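Local coordinates for protein salmonella typhimurium DB7155 bacteriophage DET7 tailspike (PDB 2V5I) that probably binds and hydrolyses the O-antigen polysaccharide of Salmonella as the receptor-binding tailspike of a myovirus, folded as a trimeric parallel beta-helix, at residues S123-Q129 against G173-A177; D190-G196 against I218-Y224; D279-L283 against I327-N331. All coordinates share one frame. Residues are numbered along the deposited sequence.

All three contacts belong to the parallel beta-helix of one subunit. Interactions 2 and 3 pair strands of successive coils in the same curled sheet, with centres 14 Å apart; interaction 1 instead rests a long insertion loop on a corner of the helix. Chemistry follows place. Interaction 1, partly buried and free of cross-segment hydrogen bonds, depends on the reach of Met-175. Interaction 2 mixes main-chain bonds with polar side chains and a water; interaction 3, buried and nearest the chain centre, is regular and apolar. Both touch the second subunit, 2 through polar groups, 3 through packing. Interactions 1 and 2 touch: Gly-173 O to Ile-195 N and Ala-176 N to Ile-195 O, both 3.0 Å, are probable hydrogen bonds.

Interaction 1 of 3, residues S123-Q129 against G173-A177; sequences SKIEGYQ and GLMAA
Here a loop inserted in a parallel beta-helix leans on a corner of one coil. Segment 123-129 has no regular secondary structure; in 173-177 the chain turns at Leu-174 and Met-175, the latter with phi/psi 52/52, leading into strand 176-181. The nearest CA pair is Lys-124 and Leu-174, 6.0 Å apart, and 321 Å² is buried.

Within the loop, an ST turn fixes the start: Ser-123 (chi1 t) accepts at OG from Ile-125 N at 3.1 Å, and weakly from Glu-126 N at 3.4 Å. Gly-127 has phi/psi 74/-179, a positive phi that suits glycine.

Two corner side chains are directed at the loop. Leu-174 (m, t) sets CD2 3.9 Å from Ile-125 CG2, an apolar contact. Met-175 (m, m, t) supplies the larger share, with 113 Å² covered; its CG lies 3.9 Å from Lys-124 CG.

Their methyls also rest on backbone carbonyls: Leu-174 CD2 is 3.7 Å from Lys-124 O, and Met-175 CE approaches Ser-123 O at 3.7 Å and Gly-127 O at 4.0 Å.

The polar ends bond elsewhere: Lys-124 NZ reaches Ser-93 O and Glu-92, and Gln-129 NE2 donates to Ile-154 O. That same Gln-129 NE2 lies 3.8 Å from Met-175 SD.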
# COMPACT_ATOMS: atom_id res chain seq x y z
N SER A 123 -1.98 27.74 -28.08
CA SER A 123 -2.35 26.36 -28.11
C SER A 123 -3.58 26.13 -27.24
O SER A 123 -3.70 26.73 -26.17
CB SER A 123 -1.23 25.45 -27.56
OG SER A 123 -1.61 24.07 -27.61
N LYS A 124 -4.44 25.22 -27.70
CA LYS A 124 -5.59 24.79 -26.94
C LYS A 124 -5.34 23.41 -26.32
O LYS A 124 -6.16 22.93 -25.53
CB LYS A 124 -6.81 24.66 -27.88
CG LYS A 124 -8.00 25.38 -27.44
CD LYS A 124 -9.21 25.08 -28.39
CE LYS A 124 -9.49 26.14 -29.38
NZ LYS A 124 -10.84 25.87 -30.05
N ILE A 125 -4.23 22.79 -26.66
CA ILE A 125 -4.03 21.35 -26.32
C ILE A 125 -2.97 21.04 -25.29
O ILE A 125 -2.98 19.94 -24.72
CB ILE A 125 -3.79 20.48 -27.57
CG1 ILE A 125 -2.46 20.80 -28.19
CG2 ILE A 125 -4.93 20.65 -28.55
CD1 ILE A 125 -1.92 19.71 -29.07
N GLU A 126 -2.07 21.98 -24.98
CA GLU A 126 -1.06 21.73 -23.97
C GLU A 126 -0.51 23.05 -23.46
O GLU A 126 -0.74 24.12 -24.06
CB GLU A 126 0.08 20.90 -24.52
CG GLU A 126 0.83 21.54 -25.65
CD GLU A 126 1.83 20.58 -26.34
OE1 GLU A 126 1.97 19.40 -25.98
OE2 GLU A 126 2.53 21.05 -27.26
N GLY A 127 0.21 22.99 -22.37
CA GLY A 127 0.67 24.19 -21.67
C GLY A 127 -0.45 24.87 -20.92
O GLY A 127 -1.57 24.36 -20.85
N TYR A 128 -0.13 25.98 -20.27
CA TYR A 128 -1.18 26.72 -19.57
C TYR A 128 -0.98 28.24 -19.64
O TYR A 128 0.14 28.75 -19.83
CB TYR A 128 -1.29 26.26 -18.09
CG TYR A 128 -0.07 26.55 -17.24
CD1 TYR A 128 1.07 25.69 -17.26
CD2 TYR A 128 0.03 27.70 -16.46
CE1 TYR A 128 2.16 25.93 -16.46
CE2 TYR A 128 1.15 27.96 -15.71
CZ TYR A 128 2.24 27.09 -15.71
OH TYR A 128 3.36 27.33 -14.93
N GLN A 129 -2.09 28.94 -19.48
CA GLN A 129 -2.09 30.40 -19.43
C GLN A 129 -1.45 30.91 -18.15
O GLN A 129 -1.87 30.52 -17.06
CB GLN A 129 -3.51 30.94 -19.51
CG GLN A 129 -4.25 30.61 -20.81
CD GLN A 129 -5.74 30.74 -20.65
OE1 GLN A 129 -6.27 31.83 -20.58
NE2 GLN A 129 -6.44 29.59 -20.61
N GLY A 173 -12.27 17.51 -22.47
CA GLY A 173 -12.20 18.91 -22.89
C GLY A 173 -10.85 19.43 -23.27
O GLY A 173 -9.82 18.72 -23.15
N LEU A 174 -10.90 20.65 -23.84
CA LEU A 174 -9.73 21.44 -24.21
C LEU A 174 -9.90 22.84 -23.68
O LEU A 174 -10.85 23.55 -24.05
CB LEU A 174 -9.62 21.52 -25.75
CG LEU A 174 -9.26 20.20 -26.48
CD1 LEU A 174 -9.33 20.39 -27.99
CD2 LEU A 174 -7.91 19.75 -26.13
N MET A 175 -8.99 23.27 -22.81
CA MET A 175 -9.11 24.49 -22.03
C MET A 175 -10.44 24.53 -21.29
O MET A 175 -11.15 25.53 -21.34
CB MET A 175 -8.90 25.75 -22.93
CG MET A 175 -7.50 25.70 -23.55
SD MET A 175 -6.25 26.20 -22.33
CE MET A 175 -4.78 25.43 -22.93
N ALA A 176 -10.73 23.43 -20.56
CA ALA A 176 -12.03 23.16 -19.98
C ALA A 176 -12.04 23.29 -18.47
O ALA A 176 -11.01 23.18 -17.82
CB ALA A 176 -12.48 21.74 -20.35
N ALA A 177 -13.22 23.61 -17.93
CA ALA A 177 -13.49 23.51 -16.49
C ALA A 177 -14.87 22.95 -16.21
O ALA A 177 -15.79 23.21 -16.93
CB ALA A 177 -13.36 24.84 -15.84

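Interaction 2 of 3, residues D190-G196 against I218-Y224; sequences DSDSIIG and IGGRVHY
Strands 191-196 and 220-224 run parallel, as neighbouring coils of a beta-helix do, their axes coming within 4.3 Å and inclined by 16°; the contact buries 522 Å². Ile-218 O accepts from Asp-190 N at 2.8 Å, where Asp-190 turns a corner (phi/psi 51/47). The chain then turns at Gly-219 (72/173), whose O lies 2.7 Å from water 1; this water also hydrogen-bonds Ser-191 N at 3.1 Å, bridging the backbones. Gly-220 (80/-170) sits with its CA 3.2 Å from Ser-191 O, where an ideal CB would clash with Ser-191 N.

Arg-221 N donates to Ser-191 O at 2.9 Å. Ser-193 (57/52) breaks the regular strand, and Ile-194 N reaches Arg-221 O in a weak bond, 3.4 Å and 144°. The Arg-221 side chain (m, t, p) binds His-223 NE2 through NH2 at 2.9 Å and NE at 3.3 Å; NE also bonds weakly to Ser-193 OG at 3.2 Å. Val-222 pairs with Ile-194, CG1 to CD1 4.2 Å. His-223 N donates to Ile-194 O, and His-223 O accepts from Gly-196 N, both at 2.8 Å. Ser-193 CB makes a CH-pi contact 4.0 Å from the His-223 ring centroid. Tyr-224 meets Ile-195, CD2 to CD1 4.4 Å.

Arg-221 NH2 also bonds Ser-240 O of the second subunit, whose Arg-165 and Lys-187 form salt bridges with Asp-192. Arg-221 thus serves coil pairing and the subunit interface alike, the Asp-192 carboxylate the interface.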
# COMPACT_ATOMS: atom_id res chain seq x y z
N ASP A 190 -14.42 8.95 -13.83
CA ASP A 190 -13.65 8.48 -15.00
C ASP A 190 -13.37 9.54 -16.07
O ASP A 190 -13.42 9.27 -17.28
CB ASP A 190 -14.36 7.27 -15.63
CG ASP A 190 -14.48 6.09 -14.65
OD1 ASP A 190 -13.65 5.98 -13.72
OD2 ASP A 190 -15.46 5.30 -14.81
N SER A 191 -12.91 10.71 -15.59
CA SER A 191 -12.53 11.79 -16.52
C SER A 191 -11.48 11.34 -17.50
O SER A 191 -10.54 10.64 -17.16
CB SER A 191 -12.00 12.96 -15.71
OG SER A 191 -13.07 13.49 -14.88
N ASP A 192 -11.67 11.76 -18.74
CA ASP A 192 -10.91 11.29 -19.87
C ASP A 192 -9.80 12.25 -20.29
O ASP A 192 -9.80 12.78 -21.41
CB ASP A 192 -11.88 11.11 -21.02
CG ASP A 192 -11.26 10.41 -22.18
OD1 ASP A 192 -10.21 9.73 -21.99
OD2 ASP A 192 -11.83 10.52 -23.31
N SER A 193 -8.86 12.49 -19.37
CA SER A 193 -7.68 13.35 -19.64
C SER A 193 -8.11 14.73 -20.10
O SER A 193 -7.73 15.24 -21.17
CB SER A 193 -6.72 12.69 -20.65
OG SER A 193 -6.19 11.51 -20.05
N ILE A 194 -8.98 15.33 -19.29
CA ILE A 194 -9.48 16.66 -19.54
C ILE A 194 -8.28 17.62 -19.58
O ILE A 194 -7.48 17.64 -18.64
CB ILE A 194 -10.41 17.12 -18.42
CG1 ILE A 194 -11.62 16.20 -18.28
CG2 ILE A 194 -10.91 18.56 -18.69
CD1 ILE A 194 -12.40 16.38 -16.96
N ILE A 195 -8.13 18.40 -20.66
CA ILE A 195 -7.11 19.41 -20.68
C ILE A 195 -7.70 20.70 -20.09
O ILE A 195 -8.63 21.31 -20.64
CB ILE A 195 -6.62 19.75 -22.13
CG1 ILE A 195 -6.09 18.54 -22.87
CG2 ILE A 195 -5.59 20.85 -22.10
CD1 ILE A 195 -5.22 17.75 -22.13
N GLY A 196 -7.18 21.10 -18.93
CA GLY A 196 -7.62 22.32 -18.26
C GLY A 196 -7.35 23.65 -18.95
O GLY A 196 -6.50 23.73 -19.78
N ILE A 218 -13.90 10.57 -8.82
CA ILE A 218 -13.58 9.14 -8.73
C ILE A 218 -13.01 8.66 -10.08
O ILE A 218 -13.70 8.75 -11.10
CB ILE A 218 -14.70 8.28 -8.24
CG1 ILE A 218 -15.24 8.82 -6.91
CG2 ILE A 218 -14.21 6.86 -7.99
CD1 ILE A 218 -16.57 8.10 -6.49
N GLY A 219 -11.80 8.17 -10.08
CA GLY A 219 -11.18 7.66 -11.27
C GLY A 219 -10.78 8.72 -12.29
O GLY A 219 -11.03 9.91 -12.10
N GLY A 220 -10.09 8.27 -13.31
CA GLY A 220 -9.81 9.13 -14.45
C GLY A 220 -8.64 10.08 -14.20
O GLY A 220 -7.84 9.86 -13.31
N ARG A 221 -8.47 11.02 -15.13
CA ARG A 221 -7.31 11.89 -15.17
C ARG A 221 -7.65 13.27 -15.70
O ARG A 221 -8.57 13.45 -16.49
CB ARG A 221 -6.31 11.35 -16.22
CG ARG A 221 -6.01 9.93 -16.29
CD ARG A 221 -5.35 9.54 -17.65
NE ARG A 221 -4.15 10.34 -17.90
CZ ARG A 221 -2.93 10.08 -17.42
NH1 ARG A 221 -2.72 9.06 -16.58
NH2 ARG A 221 -1.93 10.93 -17.68
N VAL A 222 -6.85 14.23 -15.22
CA VAL A 222 -6.84 15.60 -15.71
C VAL A 222 -5.41 16.05 -16.02
O VAL A 222 -4.48 15.60 -15.41
CB VAL A 222 -7.54 16.55 -14.73
CG1 VAL A 222 -9.00 16.14 -14.52
CG2 VAL A 222 -6.85 16.64 -13.41
N HIS A 223 -5.29 16.93 -17.03
CA HIS A 223 -3.99 17.40 -17.57
C HIS A 223 -3.94 18.95 -17.65
O HIS A 223 -4.96 19.61 -17.97
CB HIS A 223 -3.76 16.91 -18.99
CG HIS A 223 -3.51 15.44 -19.15
ND1 HIS A 223 -3.11 14.91 -20.35
CD2 HIS A 223 -3.57 14.40 -18.27
CE1 HIS A 223 -2.94 13.60 -20.21
NE2 HIS A 223 -3.19 13.26 -18.96
N TYR A 224 -2.76 19.50 -17.34
CA TYR A 224 -2.49 20.93 -17.48
C TYR A 224 -3.49 21.76 -16.62
O TYR A 224 -3.73 21.38 -15.46
CB TYR A 224 -2.46 21.33 -18.99
CG TYR A 224 -1.30 20.70 -19.72
CD1 TYR A 224 -0.03 21.06 -19.44
CD2 TYR A 224 -1.50 19.72 -20.72
CE1 TYR A 224 1.08 20.47 -20.12
CE2 TYR A 224 -0.44 19.14 -21.38
CZ TYR A 224 0.82 19.49 -21.07
OH TYR A 224 1.90 18.89 -21.71
O HOH W 1 -12.97 11.75 -12.69

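Interaction 3 of 3, residues D279-L283 against I327-N331; sequences DSVAL and ILVMN
Two coils of the parallel beta-helix pair in register here: the axes of 280-283 and 327-330 come within 4.8 Å, 8° from exactly parallel, and the contact buries 359 Å². Asp-279 (phi/psi 57/36) turns the corner into the first strand, its OD1 hydrogen-bonded to Asn-326 ND2. Ser-280 O then accepts from Leu-328 N at 3.0 Å.

Val-281 (chi1 t) faces Leu-328 (t, p), CG1 to CD2 4.1 Å, on the face where Leu-323 of the second subunit touches Leu-328. Val-281 CA also makes a CA-H...O contact with Leu-328 O at 3.2 Å.

Ala-282 N donates to that carbonyl, Leu-328 O, at 2.9 Å, and Ala-282 O accepts from Met-330 N at 3.0 Å. Its CB lies 4.3 Å from Val-329 CG2, on the other face, where Phe-290 touches Val-329. Mostly apolar side chains stacked on the same face in successive coils are characteristic of the fold.

Leu-283 (m, t) completes the pairing on the Val-281 face, with CD2 4.0 Å from Met-330 CB.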
# COMPACT_ATOMS: atom_id res chain seq x y z
N ASP A 279 -5.78 6.58 -3.06
CA ASP A 279 -5.54 5.84 -4.29
C ASP A 279 -5.34 6.77 -5.49
O ASP A 279 -5.72 6.45 -6.61
CB ASP A 279 -6.70 4.86 -4.57
CG ASP A 279 -6.99 3.85 -3.46
OD1 ASP A 279 -6.20 3.62 -2.52
OD2 ASP A 279 -8.09 3.22 -3.59
N SER A 280 -4.69 7.91 -5.25
CA SER A 280 -4.58 8.97 -6.28
C SER A 280 -3.12 9.37 -6.52
O SER A 280 -2.23 9.04 -5.75
CB SER A 280 -5.42 10.17 -5.90
OG SER A 280 -6.78 9.83 -5.84
N VAL A 281 -2.87 9.99 -7.68
CA VAL A 281 -1.51 10.19 -8.19
C VAL A 281 -1.39 11.58 -8.75
O VAL A 281 -2.26 12.02 -9.51
CB VAL A 281 -1.23 9.20 -9.34
CG1 VAL A 281 0.17 9.42 -9.84
CG2 VAL A 281 -1.39 7.73 -8.84
N ALA A 282 -0.36 12.34 -8.30
CA ALA A 282 -0.05 13.67 -8.90
C ALA A 282 1.31 13.58 -9.54
O ALA A 282 2.28 13.22 -8.88
CB ALA A 282 -0.10 14.79 -7.88
N LEU A 283 1.41 13.97 -10.83
CA LEU A 283 2.64 13.87 -11.62
C LEU A 283 2.98 15.29 -12.17
O LEU A 283 2.11 15.97 -12.76
CB LEU A 283 2.44 12.92 -12.81
CG LEU A 283 2.10 11.47 -12.47
CD1 LEU A 283 1.96 10.76 -13.79
CD2 LEU A 283 3.11 10.86 -11.63
N ILE A 327 -1.42 7.42 -1.56
CA ILE A 327 -1.22 8.45 -2.58
C ILE A 327 0.21 8.46 -3.07
O ILE A 327 1.13 8.10 -2.35
CB ILE A 327 -1.65 9.86 -2.05
CG1 ILE A 327 -0.91 10.30 -0.80
CG2 ILE A 327 -3.15 9.90 -1.81
CD1 ILE A 327 -0.95 11.74 -0.53
N LEU A 328 0.41 8.93 -4.30
CA LEU A 328 1.72 8.92 -4.97
C LEU A 328 1.95 10.27 -5.65
O LEU A 328 1.03 10.80 -6.28
CB LEU A 328 1.79 7.83 -6.04
CG LEU A 328 3.00 7.78 -7.00
CD1 LEU A 328 4.26 7.50 -6.27
CD2 LEU A 328 2.75 6.77 -8.14
N VAL A 329 3.14 10.85 -5.43
CA VAL A 329 3.51 12.09 -6.10
C VAL A 329 4.90 11.90 -6.73
O VAL A 329 5.80 11.39 -6.08
CB VAL A 329 3.55 13.29 -5.15
CG1 VAL A 329 3.97 14.57 -5.88
CG2 VAL A 329 2.19 13.52 -4.41
N MET A 330 5.07 12.40 -7.97
CA MET A 330 6.39 12.42 -8.58
C MET A 330 6.62 13.68 -9.40
O MET A 330 5.69 14.22 -10.02
CB MET A 330 6.53 11.20 -9.52
CG MET A 330 6.46 9.89 -8.80
SD MET A 330 6.77 8.49 -9.92
CE MET A 330 8.44 8.88 -10.42
N ASN A 331 7.85 14.19 -9.31
CA ASN A 331 8.34 15.30 -10.12
C ASN A 331 7.64 16.65 -9.89
O ASN A 331 7.59 17.47 -10.78
CB ASN A 331 8.36 14.95 -11.61
CG ASN A 331 9.26 15.84 -12.41
OD1 ASN A 331 10.37 16.21 -11.94
ND2 ASN A 331 8.86 16.15 -13.66